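PDB 1RO5: autoinducer synthesis protein lasI from Pseudomonas aeruginosa, which makes the quorum-sensing signal N-(3-oxododecanoyl)homoserine lactone from S-adenosyl-L-methionine and an acyl chain delivered by acyl carrier protein. Local coordinates for residues A[24-29]-A[43-48]; A[31-36]-A[169-174]; A[67-72]-A[105-110]. One frame throughout, in Å; residues are numbered along the deposited sequence. Where two conformers were deposited one is given.

How the interactions relate
Interactions 1 and 3, with centres about 10 Å apart, pack directly together. Helix 16-30, which carries residues 24-29, packs on strands 64-73 and 99-107 of the central sheet, and Asp47 OD1 of interaction 1 makes a 2.7 Å salt bridge to Arg70 NH1 of interaction 3. Interaction 2 begins where that helix ends: residues 31-36 follow the helix and pack on residues 169-174, at the start of strand 171-179 of the same sheet. Its centre is about 14 Å from that of interaction 1 and 15 Å from that of interaction 3, with nearest atoms of 2 and 3 about 6 Å apart. The charged cluster of interactions 1 and 3 probably borders the S-adenosylmethionine cleft, as in related synthases.

Interaction 1 of 3, residues A[24-29]-A[43-48]; sequences KLRAQV and EMEIDG
Arg26 turns the NE and NH2 edge of its guanidinium to the Glu45 carboxylate, with the backbone Glu45 O over one face; the side chains cross at about a right angle, their planes 44° apart. The contact belongs to the acetyltransferase-like alpha/beta fold of the autoinducer synthases, where helix 16-30 packs on the sheet and the short strand 44-45 lies against the helix. Arg26 NE makes a short bond, 2.7 Å, to Glu45 OE2. That oxygen lies in the guanidinium plane, while the nitrogen approaches from above the carboxylate plane. NH2 adds two weak bonds, to OE2 and OE1. Arginine suits this buried place because several N-H groups can serve several acids: Arg26 NH2 also pairs with Asp50. Glu45, Asp47 and Asp50 lie among Arg26, Arg70 and Arg104, and would offset the repulsion between the closely approaching Arg26 and Arg70, consistent with the polar cluster near the active site of related synthases.

Ala27 lets the backbones close in. Its small CB sits 3.2 Å from Glu43 O, and Glu45 CB fits against Ala27 N at 3.5 Å. At the exposed end, lysine and glutamate can stay solvated while paired. The Lys24 chain bends at chi2 (-106°), which turns CD toward Glu43 O, and farther out NZ meets Glu43 OE2 nearly along its C-O axis at 3.1 Å.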
loop_
_atom_site.group_PDB
_atom_site.type_symbol
_atom_site.label_atom_id
_atom_site.label_comp_id
_atom_site.label_asym_id
_atom_site.label_seq_id
_atom_site.Cartn_x
_atom_site.Cartn_y
_atom_site.Cartn_z
ATOM N N LYS A 24 -7.559 6.123 -11.939
ATOM C CA LYS A 24 -6.870 6.804 -13.037
ATOM C C LYS A 24 -5.404 6.953 -12.622
ATOM O O LYS A 24 -4.558 6.683 -13.417
ATOM C CB LYS A 24 -7.410 8.216 -13.374
ATOM C CG LYS A 24 -8.798 8.356 -13.891
ATOM C CD LYS A 24 -8.910 8.672 -15.370
ATOM C CE LYS A 24 -10.405 8.994 -15.807
ATOM N NZ LYS A 24 -10.327 9.728 -17.178
ATOM N N LEU A 25 -5.140 7.387 -11.393
ATOM C CA LEU A 25 -3.785 7.462 -10.828
ATOM C C LEU A 25 -3.117 6.127 -10.886
ATOM O O LEU A 25 -1.982 6.069 -11.263
ATOM C CB LEU A 25 -3.755 7.998 -9.387
ATOM C CG LEU A 25 -2.396 8.105 -8.745
ATOM C CD1 LEU A 25 -1.378 8.819 -9.664
ATOM C CD2 LEU A 25 -2.464 8.979 -7.530
ATOM N N ARG A 26 -3.810 5.043 -10.541
ATOM C CA ARG A 26 -3.197 3.718 -10.657
ATOM C C ARG A 26 -2.898 3.368 -12.124
ATOM O O ARG A 26 -1.910 2.657 -12.382
ATOM C CB ARG A 26 -4.129 2.683 -10.080
ATOM C CG ARG A 26 -4.096 2.715 -8.565
ATOM C CD ARG A 26 -5.151 1.836 -7.873
ATOM N NE ARG A 26 -5.358 0.482 -8.416
ATOM C CZ ARG A 26 -6.312 -0.395 -8.016
ATOM N NH1 ARG A 26 -7.140 -0.108 -7.005
ATOM N NH2 ARG A 26 -6.455 -1.576 -8.677
ATOM N N ALA A 27 -3.796 3.783 -13.051
ATOM C CA ALA A 27 -3.484 3.578 -14.475
ATOM C C ALA A 27 -2.236 4.392 -14.926
ATOM O O ALA A 27 -1.402 3.870 -15.680
ATOM C CB ALA A 27 -4.672 3.900 -15.389
ATOM N N GLN A 28 -2.110 5.640 -14.449
ATOM C CA GLN A 28 -0.991 6.458 -14.829
ATOM C C GLN A 28 0.281 5.795 -14.332
ATOM O O GLN A 28 1.297 5.744 -15.054
ATOM C CB GLN A 28 -1.147 7.908 -14.307
ATOM C CG GLN A 28 -2.398 8.667 -14.944
ATOM C CD GLN A 28 -2.534 10.110 -14.427
ATOM O OE1 GLN A 28 -2.933 10.416 -13.236
ATOM N NE2 GLN A 28 -2.164 11.020 -15.330
ATOM N N VAL A 29 0.189 5.152 -13.164
ATOM C CA VAL A 29 1.357 4.434 -12.647
ATOM C C VAL A 29 1.638 3.124 -13.253
ATOM O O VAL A 29 2.747 2.904 -13.615
ATOM C CB VAL A 29 1.346 4.398 -11.126
ATOM C CG1 VAL A 29 2.450 3.531 -10.543
ATOM C CG2 VAL A 29 1.442 5.873 -10.678
ATOM N N GLU A 43 -9.163 3.716 -19.039
ATOM C CA GLU A 43 -8.175 4.560 -18.389
ATOM C C GLU A 43 -8.100 4.371 -16.858
ATOM O O GLU A 43 -7.496 5.132 -16.151
ATOM C CB GLU A 43 -8.424 6.049 -18.707
ATOM C CG GLU A 43 -7.961 6.462 -20.132
ATOM C CD GLU A 43 -8.304 7.919 -20.493
ATOM O OE1 GLU A 43 -7.760 8.328 -21.498
ATOM O OE2 GLU A 43 -9.068 8.659 -19.819
ATOM N N MET A 44 -8.693 3.319 -16.346
ATOM C CA MET A 44 -8.677 3.071 -14.941
ATOM C C MET A 44 -8.036 1.766 -14.723
ATOM O O MET A 44 -8.425 0.762 -15.357
ATOM C CB MET A 44 -10.085 3.065 -14.404
ATOM C CG MET A 44 -10.697 4.504 -14.380
ATOM S SD MET A 44 -12.473 4.359 -13.660
ATOM C CE MET A 44 -13.287 3.600 -15.157
ATOM N N GLU A 45 -7.113 1.685 -13.763
ATOM C CA GLU A 45 -6.538 0.348 -13.460
ATOM C C GLU A 45 -7.376 -0.230 -12.332
ATOM O O GLU A 45 -7.488 0.389 -11.218
ATOM C CB GLU A 45 -5.102 0.550 -13.037
ATOM C CG GLU A 45 -4.255 -0.717 -12.896
ATOM C CD GLU A 45 -4.419 -1.330 -11.520
ATOM O OE1 GLU A 45 -4.954 -2.377 -11.451
ATOM O OE2 GLU A 45 -4.071 -0.747 -10.453
ATOM N N ILE A 46 -8.067 -1.328 -12.595
ATOM C CA ILE A 46 -9.101 -1.851 -11.678
ATOM C C ILE A 46 -9.034 -3.317 -11.876
ATOM O O ILE A 46 -9.076 -3.697 -13.053
ATOM C CB ILE A 46 -10.566 -1.551 -12.125
ATOM C CG1 ILE A 46 -10.726 -0.220 -12.686
ATOM C CG2 ILE A 46 -11.545 -1.633 -10.948
ATOM C CD1 ILE A 46 -12.228 0.118 -12.678
ATOM N N ASP A 47 -9.105 -4.133 -10.827
ATOM C CA ASP A 47 -9.094 -5.591 -11.049
ATOM C C ASP A 47 -10.103 -6.299 -10.082
ATOM O O ASP A 47 -10.890 -5.648 -9.319
ATOM C CB ASP A 47 -7.658 -6.096 -10.874
ATOM C CG ASP A 47 -7.045 -5.754 -9.489
ATOM O OD1 ASP A 47 -7.805 -5.507 -8.485
ATOM O OD2 ASP A 47 -5.808 -5.901 -9.261
ATOM N N GLY A 48 -10.094 -7.590 -10.068
ATOM C CA GLY A 48 -11.101 -8.332 -9.343
ATOM C C GLY A 48 -10.931 -8.149 -7.817
ATOM O O GLY A 48 -11.920 -8.263 -7.071
#

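Interaction 2 of 3, residues A[31-36]-A[169-174]; sequences KERKGW and GIERAV. With SO4 (sulfate ion), chain B.
Trp36 meets Glu171 and Ala173, and Arg33 meets Glu171. In Trp36, CG stands anti to the carbonyl carbon and beside the backbone N (chi1 -72°), and the indole carries NE1 to 3.9 Å from Glu171 CG and CZ2 to 3.9 Å from Ala173 CB; NE1 makes a weak hydrogen bond to Ile168 O. The ring and the Glu171 carboxylate are steeply inclined, at 72°. The Arg33 chain, bent at chi2 and chi3, runs on past the indole, and its NH2 lies 4.0 Å above the Trp36 ring plane, over the centre. In Glu171 the bend at chi2 (-65°) places CD, and OE1 lies over one face of the guanidinium, offset toward its rim and 3.8 Å from Arg33 NH1. This is a long salt bridge of charges alone, since no N-H points at the oxygen.

The contact joins the loop after helix 16-30 to the start of strand 171-179 in the mixed sheet of the acetyltransferase-like fold. A large flat tryptophan suits this buried spot because it also meets Val143 of strand 139-145 and stacks edge-to-face with Phe84. Ala173 leaves room for the indole. Gly169 lets the chains approach closely: Gly169 CA is 3.2 Å from Lys34 O in a CA-H...O contact, and a CB there would collide with that oxygen. Gly169 and Gly35 both have positive phi, which glycine tolerates readily. Lys34 O also accepts from a water that itself accepts from Ile170 N, at 3.0 Å each. Beside the loop, Gly35 N donates to O4 of a sulfate, probably a crystallisation component, at 3.1 Å; Asp37 N binds the same ion.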
loop_
_atom_site.group_PDB
_atom_site.type_symbol
_atom_site.label_atom_id
_atom_site.label_comp_id
_atom_site.label_asym_id
_atom_site.label_seq_id
_atom_site.Cartn_x
_atom_site.Cartn_y
_atom_site.Cartn_z
ATOM N N LYS A 31 0.029 1.448 -15.936
ATOM C CA LYS A 31 -0.284 1.179 -17.371
ATOM C C LYS A 31 0.893 0.488 -18.096
ATOM O O LYS A 31 2.088 0.919 -17.929
ATOM C CB LYS A 31 -0.712 2.441 -18.164
ATOM C CG LYS A 31 0.418 3.595 -18.096
ATOM C CD LYS A 31 0.210 4.711 -19.155
ATOM C CE LYS A 31 1.485 5.591 -19.229
ATOM N NZ LYS A 31 1.114 7.070 -19.323
ATOM N N GLU A 32 0.497 -0.566 -18.854
ATOM C CA GLU A 32 1.370 -1.528 -19.578
ATOM C C GLU A 32 2.581 -2.113 -18.793
ATOM O O GLU A 32 3.414 -2.810 -19.451
ATOM C CB GLU A 32 1.916 -1.042 -20.998
ATOM C CG GLU A 32 1.009 -0.294 -22.006
ATOM C CD GLU A 32 1.702 1.008 -22.432
ATOM O OE1 GLU A 32 2.988 1.064 -22.374
ATOM O OE2 GLU A 32 0.982 1.977 -22.767
ATOM N N ARG A 33 2.743 -1.815 -17.481
ATOM C CA ARG A 33 3.624 -2.655 -16.651
ATOM C C ARG A 33 3.102 -4.059 -16.915
ATOM O O ARG A 33 1.858 -4.308 -16.779
ATOM C CB ARG A 33 3.545 -2.374 -15.118
ATOM C CG ARG A 33 3.972 -0.965 -14.681
ATOM C CD ARG A 33 5.220 -0.872 -13.622
ATOM N NE ARG A 33 5.095 -1.447 -12.250
ATOM C CZ ARG A 33 5.475 -0.790 -11.143
ATOM N NH1 ARG A 33 5.932 0.460 -11.245
ATOM N NH2 ARG A 33 5.377 -1.355 -9.939
ATOM N N LYS A 34 3.995 -4.922 -17.398
ATOM C CA LYS A 34 3.750 -6.343 -17.494
ATOM C C LYS A 34 4.215 -7.031 -16.236
ATOM O O LYS A 34 5.075 -6.530 -15.492
ATOM C CB LYS A 34 4.410 -6.982 -18.752
ATOM C CG LYS A 34 4.071 -6.287 -20.121
ATOM C CD LYS A 34 2.950 -7.023 -20.884
ATOM C CE LYS A 34 3.597 -8.147 -21.849
ATOM N NZ LYS A 34 2.583 -9.169 -22.395
ATOM N N GLY A 35 3.548 -8.141 -15.963
ATOM C CA GLY A 35 3.884 -9.023 -14.871
ATOM C C GLY A 35 3.143 -8.670 -13.563
ATOM O O GLY A 35 3.079 -9.532 -12.624
ATOM N N TRP A 36 2.530 -7.452 -13.507
ATOM C CA TRP A 36 1.869 -7.066 -12.266
ATOM C C TRP A 36 0.361 -7.314 -12.302
ATOM O O TRP A 36 -0.424 -6.763 -11.407
ATOM C CB TRP A 36 2.250 -5.646 -11.912
ATOM C CG TRP A 36 3.669 -5.569 -11.456
ATOM C CD1 TRP A 36 4.833 -5.570 -12.281
ATOM C CD2 TRP A 36 4.146 -5.466 -10.115
ATOM N NE1 TRP A 36 5.961 -5.490 -11.494
ATOM C CE2 TRP A 36 5.580 -5.390 -10.173
ATOM C CE3 TRP A 36 3.534 -5.421 -8.873
ATOM C CZ2 TRP A 36 6.367 -5.322 -9.032
ATOM C CZ3 TRP A 36 4.344 -5.328 -7.741
ATOM C CH2 TRP A 36 5.728 -5.268 -7.832
ATOM N N GLY A 169 8.140 -8.429 -14.452
ATOM C CA GLY A 169 8.141 -7.433 -15.537
ATOM C C GLY A 169 9.549 -6.839 -15.677
ATOM O O GLY A 169 10.553 -7.578 -15.846
ATOM N N ILE A 170 9.692 -5.522 -15.488
ATOM C CA ILE A 170 11.032 -4.897 -15.594
ATOM C C ILE A 170 11.549 -4.609 -14.188
ATOM O O ILE A 170 12.573 -3.903 -14.031
ATOM C CB ILE A 170 10.913 -3.589 -16.411
ATOM C CG1 ILE A 170 10.026 -2.552 -15.656
ATOM C CG2 ILE A 170 10.364 -3.856 -17.884
ATOM C CD1 ILE A 170 10.185 -1.229 -16.211
ATOM N N GLU A 171 10.809 -5.071 -13.157
ATOM C CA GLU A 171 11.217 -4.764 -11.755
ATOM C C GLU A 171 11.883 -6.003 -11.087
ATOM O O GLU A 171 11.666 -7.155 -11.517
ATOM C CB GLU A 171 10.032 -4.299 -10.887
ATOM C CG GLU A 171 9.143 -3.175 -11.448
ATOM C CD GLU A 171 9.841 -1.848 -11.618
ATOM O OE1 GLU A 171 9.271 -0.975 -12.271
ATOM O OE2 GLU A 171 10.980 -1.641 -11.112
ATOM N N ARG A 172 12.656 -5.734 -10.029
ATOM C CA ARG A 172 13.019 -6.709 -9.026
ATOM C C ARG A 172 12.039 -6.619 -7.898
ATOM O O ARG A 172 12.031 -5.683 -7.118
ATOM C CB ARG A 172 14.452 -6.482 -8.545
ATOM C CG ARG A 172 15.484 -6.842 -9.691
ATOM C CD ARG A 172 16.967 -6.688 -9.284
ATOM N NE ARG A 172 17.162 -5.319 -8.766
ATOM C CZ ARG A 172 17.918 -5.017 -7.730
ATOM N NH1 ARG A 172 18.562 -6.012 -7.057
ATOM N NH2 ARG A 172 17.985 -3.724 -7.349
ATOM N N ALA A 173 11.190 -7.591 -7.794
ATOM C CA ALA A 173 10.065 -7.481 -6.834
ATOM C C ALA A 173 10.366 -8.377 -5.674
ATOM O O ALA A 173 11.064 -9.346 -5.861
ATOM C CB ALA A 173 8.798 -7.930 -7.491
ATOM N N VAL A 174 9.821 -8.098 -4.489
ATOM C CA VAL A 174 9.998 -8.935 -3.350
ATOM C C VAL A 174 8.719 -8.850 -2.520
ATOM O O VAL A 174 8.027 -7.834 -2.581
ATOM C CB VAL A 174 11.243 -8.354 -2.545
ATOM C CG1 VAL A 174 11.089 -6.761 -2.253
ATOM C CG2 VAL A 174 11.588 -9.163 -1.301
HETATM S S SO4 B . 0.499 -9.184 -16.781
HETATM O O1 SO4 B . -0.663 -9.946 -17.219
HETATM O O2 SO4 B . 0.928 -9.814 -15.512
HETATM O O3 SO4 B . 0.255 -7.695 -16.558
HETATM O O4 SO4 B . 1.447 -9.207 -17.956
HETATM O O HOH W 1 6.994 -4.250 -15.018
#

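Interaction 3 of 3, residues A[67-72]-A[105-110]; sequences GCWRIL and FAINSG
Trp69 and Phe105 meet through unusual first torsions: Trp69 has chi1 -110°, close to eclipsed, while Phe105 keeps CG beside its backbone N at chi1 -39°. In this arrangement the Phe105 ring lies against the five-membered ring of the indole in an apparent offset stack, centroids 4.0 Å apart and planes only 19° from parallel. Phe105 CB also appears over the face of the six-membered ring, 3.6 Å from its centroid, as in a CH-pi contact. All these ring distances belong to one of two deposited conformers of each residue and are uncertain to that extent; the very short approach of Trp69 NE1 to the phenyl ring is doubtful. Ile107 comes to the same conformer of the indole at its edge, with CD1 near the ring plane and 3.7 Å from Trp69 CH2; the flexible aliphatic chain lies against the rim, CG1 and CD1 near CZ3 and CH2.

The backbones hold these groups in step. Cys68 and Ala106 form a hydrogen-bonded antiparallel pair, Cys68 N to Ala106 O at 2.9 Å and Ala106 N to Cys68 O at 3.1 Å. On the face shared by their side chains, Cys68 SG touches Ala106 CB at 3.6 Å, and these small groups suit the space under helix 16-30, where Met22, Arg26 and Val29 cover them. Gly67 pairs with Ile107 in the neighbouring non-hydrogen-bonded position, its CA 3.1 Å from Ala106 O. Strand 99-107 runs antiparallel to 64-73. On its other side it pairs in parallel with 139-145, giving the mixed central sheet characteristic of the acetyltransferase-like fold.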
loop_
_atom_site.group_PDB
_atom_site.type_symbol
_atom_site.label_atom_id
_atom_site.label_comp_id
_atom_site.label_asym_id
_atom_site.label_seq_id
_atom_site.Cartn_x
_atom_site.Cartn_y
_atom_site.Cartn_z
ATOM N N GLY A 67 -1.789 10.291 -4.311
ATOM C CA GLY A 67 -1.172 9.029 -3.917
ATOM C C GLY A 67 -2.273 8.132 -3.426
ATOM O O GLY A 67 -3.306 8.612 -2.929
ATOM N N CYS A 68 -2.109 6.836 -3.539
ATOM C CA CYS A 68 -3.160 5.921 -3.130
ATOM C C CYS A 68 -2.562 4.573 -2.875
ATOM O O CYS A 68 -1.560 4.303 -3.425
ATOM C CB CYS A 68 -4.226 5.834 -4.202
ATOM S SG CYS A 68 -3.677 5.211 -5.759
ATOM N N TRP A 69 -3.174 3.758 -2.011
ATOM C CA TRP A 69 -2.680 2.502 -1.600
ATOM C C TRP A 69 -3.946 1.705 -1.396
ATOM O O TRP A 69 -4.981 2.246 -0.991
ATOM C CB TRP A 69 -2.064 2.708 -0.244
ATOM C CG TRP A 69 -0.641 2.604 -0.278
ATOM C CD1 TRP A 69 0.079 1.514 0.097
ATOM C CD2 TRP A 69 0.312 3.585 -0.735
ATOM N NE1 TRP A 69 1.424 1.746 -0.105
ATOM C CE2 TRP A 69 1.590 3.010 -0.613
ATOM C CE3 TRP A 69 0.214 4.892 -1.239
ATOM C CZ2 TRP A 69 2.765 3.690 -0.973
ATOM C CZ3 TRP A 69 1.377 5.582 -1.591
ATOM C CH2 TRP A 69 2.634 4.972 -1.472
ATOM N N ARG A 70 -3.877 0.398 -1.620
ATOM C CA ARG A 70 -5.022 -0.490 -1.401
ATOM C C ARG A 70 -4.632 -1.456 -0.260
ATOM O O ARG A 70 -3.470 -1.899 -0.169
ATOM C CB ARG A 70 -5.285 -1.256 -2.716
ATOM C CG ARG A 70 -6.366 -2.313 -2.545
ATOM C CD ARG A 70 -6.792 -2.927 -3.859
ATOM N NE ARG A 70 -5.804 -3.810 -4.563
ATOM C CZ ARG A 70 -6.007 -4.240 -5.844
ATOM N NH1 ARG A 70 -7.111 -3.859 -6.518
ATOM N NH2 ARG A 70 -5.112 -5.065 -6.442
ATOM N N ILE A 71 -5.602 -1.826 0.542
ATOM C CA ILE A 71 -5.435 -2.718 1.630
ATOM C C ILE A 71 -6.463 -3.817 1.551
ATOM O O ILE A 71 -7.648 -3.551 1.330
ATOM C CB ILE A 71 -5.725 -1.992 2.976
ATOM C CG1 ILE A 71 -4.664 -0.933 3.222
ATOM C CG2 ILE A 71 -5.595 -2.991 4.132
ATOM C CD1 ILE A 71 -5.108 0.408 2.778
ATOM N N LEU A 72 -6.007 -5.077 1.768
ATOM C CA LEU A 72 -6.877 -6.277 1.631
ATOM C C LEU A 72 -6.649 -7.116 2.850
ATOM O O LEU A 72 -5.404 -7.248 3.272
ATOM C CB LEU A 72 -6.483 -7.131 0.377
ATOM C CG LEU A 72 -6.879 -6.473 -0.933
ATOM C CD1 LEU A 72 -6.300 -7.336 -2.002
ATOM C CD2 LEU A 72 -8.413 -6.465 -1.036
ATOM N N PHE A 105 0.622 0.634 -4.800
ATOM C CA PHE A 105 1.165 1.925 -4.402
ATOM C C PHE A 105 1.274 2.760 -5.576
ATOM O O PHE A 105 2.029 2.467 -6.425
ATOM C CB PHE A 105 2.577 1.976 -3.703
ATOM C CG PHE A 105 2.846 0.889 -2.735
ATOM C CD1 PHE A 105 1.823 0.054 -2.306
ATOM C CD2 PHE A 105 4.149 0.613 -2.362
ATOM C CE1 PHE A 105 2.080 -1.067 -1.454
ATOM C CE2 PHE A 105 4.410 -0.466 -1.480
ATOM C CZ PHE A 105 3.326 -1.298 -1.038
ATOM N N ALA A 106 0.601 3.868 -5.627
ATOM C CA ALA A 106 0.639 4.682 -6.803
ATOM C C ALA A 106 0.742 6.144 -6.333
ATOM O O ALA A 106 -0.132 6.616 -5.602
ATOM C CB ALA A 106 -0.714 4.467 -7.690
ATOM N N ILE A 107 1.802 6.848 -6.774
ATOM C CA ILE A 107 2.074 8.260 -6.403
ATOM C C ILE A 107 2.241 9.084 -7.648
ATOM O O ILE A 107 3.032 8.753 -8.517
ATOM C CB ILE A 107 3.322 8.398 -5.418
ATOM C CG1 ILE A 107 2.975 7.786 -4.072
ATOM C CG2 ILE A 107 3.641 9.872 -5.123
ATOM C CD1 ILE A 107 3.986 7.971 -3.106
ATOM N N ASN A 108 1.467 10.141 -7.740
ATOM C CA ASN A 108 1.548 11.009 -8.867
ATOM C C ASN A 108 2.988 11.584 -8.932
ATOM O O ASN A 108 3.543 12.228 -7.930
ATOM C CB ASN A 108 0.541 12.130 -8.791
ATOM C CG ASN A 108 0.638 13.067 -10.005
ATOM O OD1 ASN A 108 1.040 12.665 -11.122
ATOM N ND2 ASN A 108 0.262 14.313 -9.802
ATOM N N SER A 109 3.588 11.342 -10.101
ATOM C CA SER A 109 4.996 11.707 -10.290
ATOM C C SER A 109 5.292 13.187 -10.788
ATOM O O SER A 109 6.386 13.693 -10.413
ATOM C CB SER A 109 5.614 10.667 -11.214
ATOM O OG SER A 109 5.195 10.947 -12.556
ATOM N N GLY A 110 4.355 13.808 -11.578
ATOM C CA GLY A 110 4.358 15.198 -12.044
ATOM C C GLY A 110 4.830 16.325 -11.096
ATOM O O GLY A 110 5.273 16.090 -9.925
#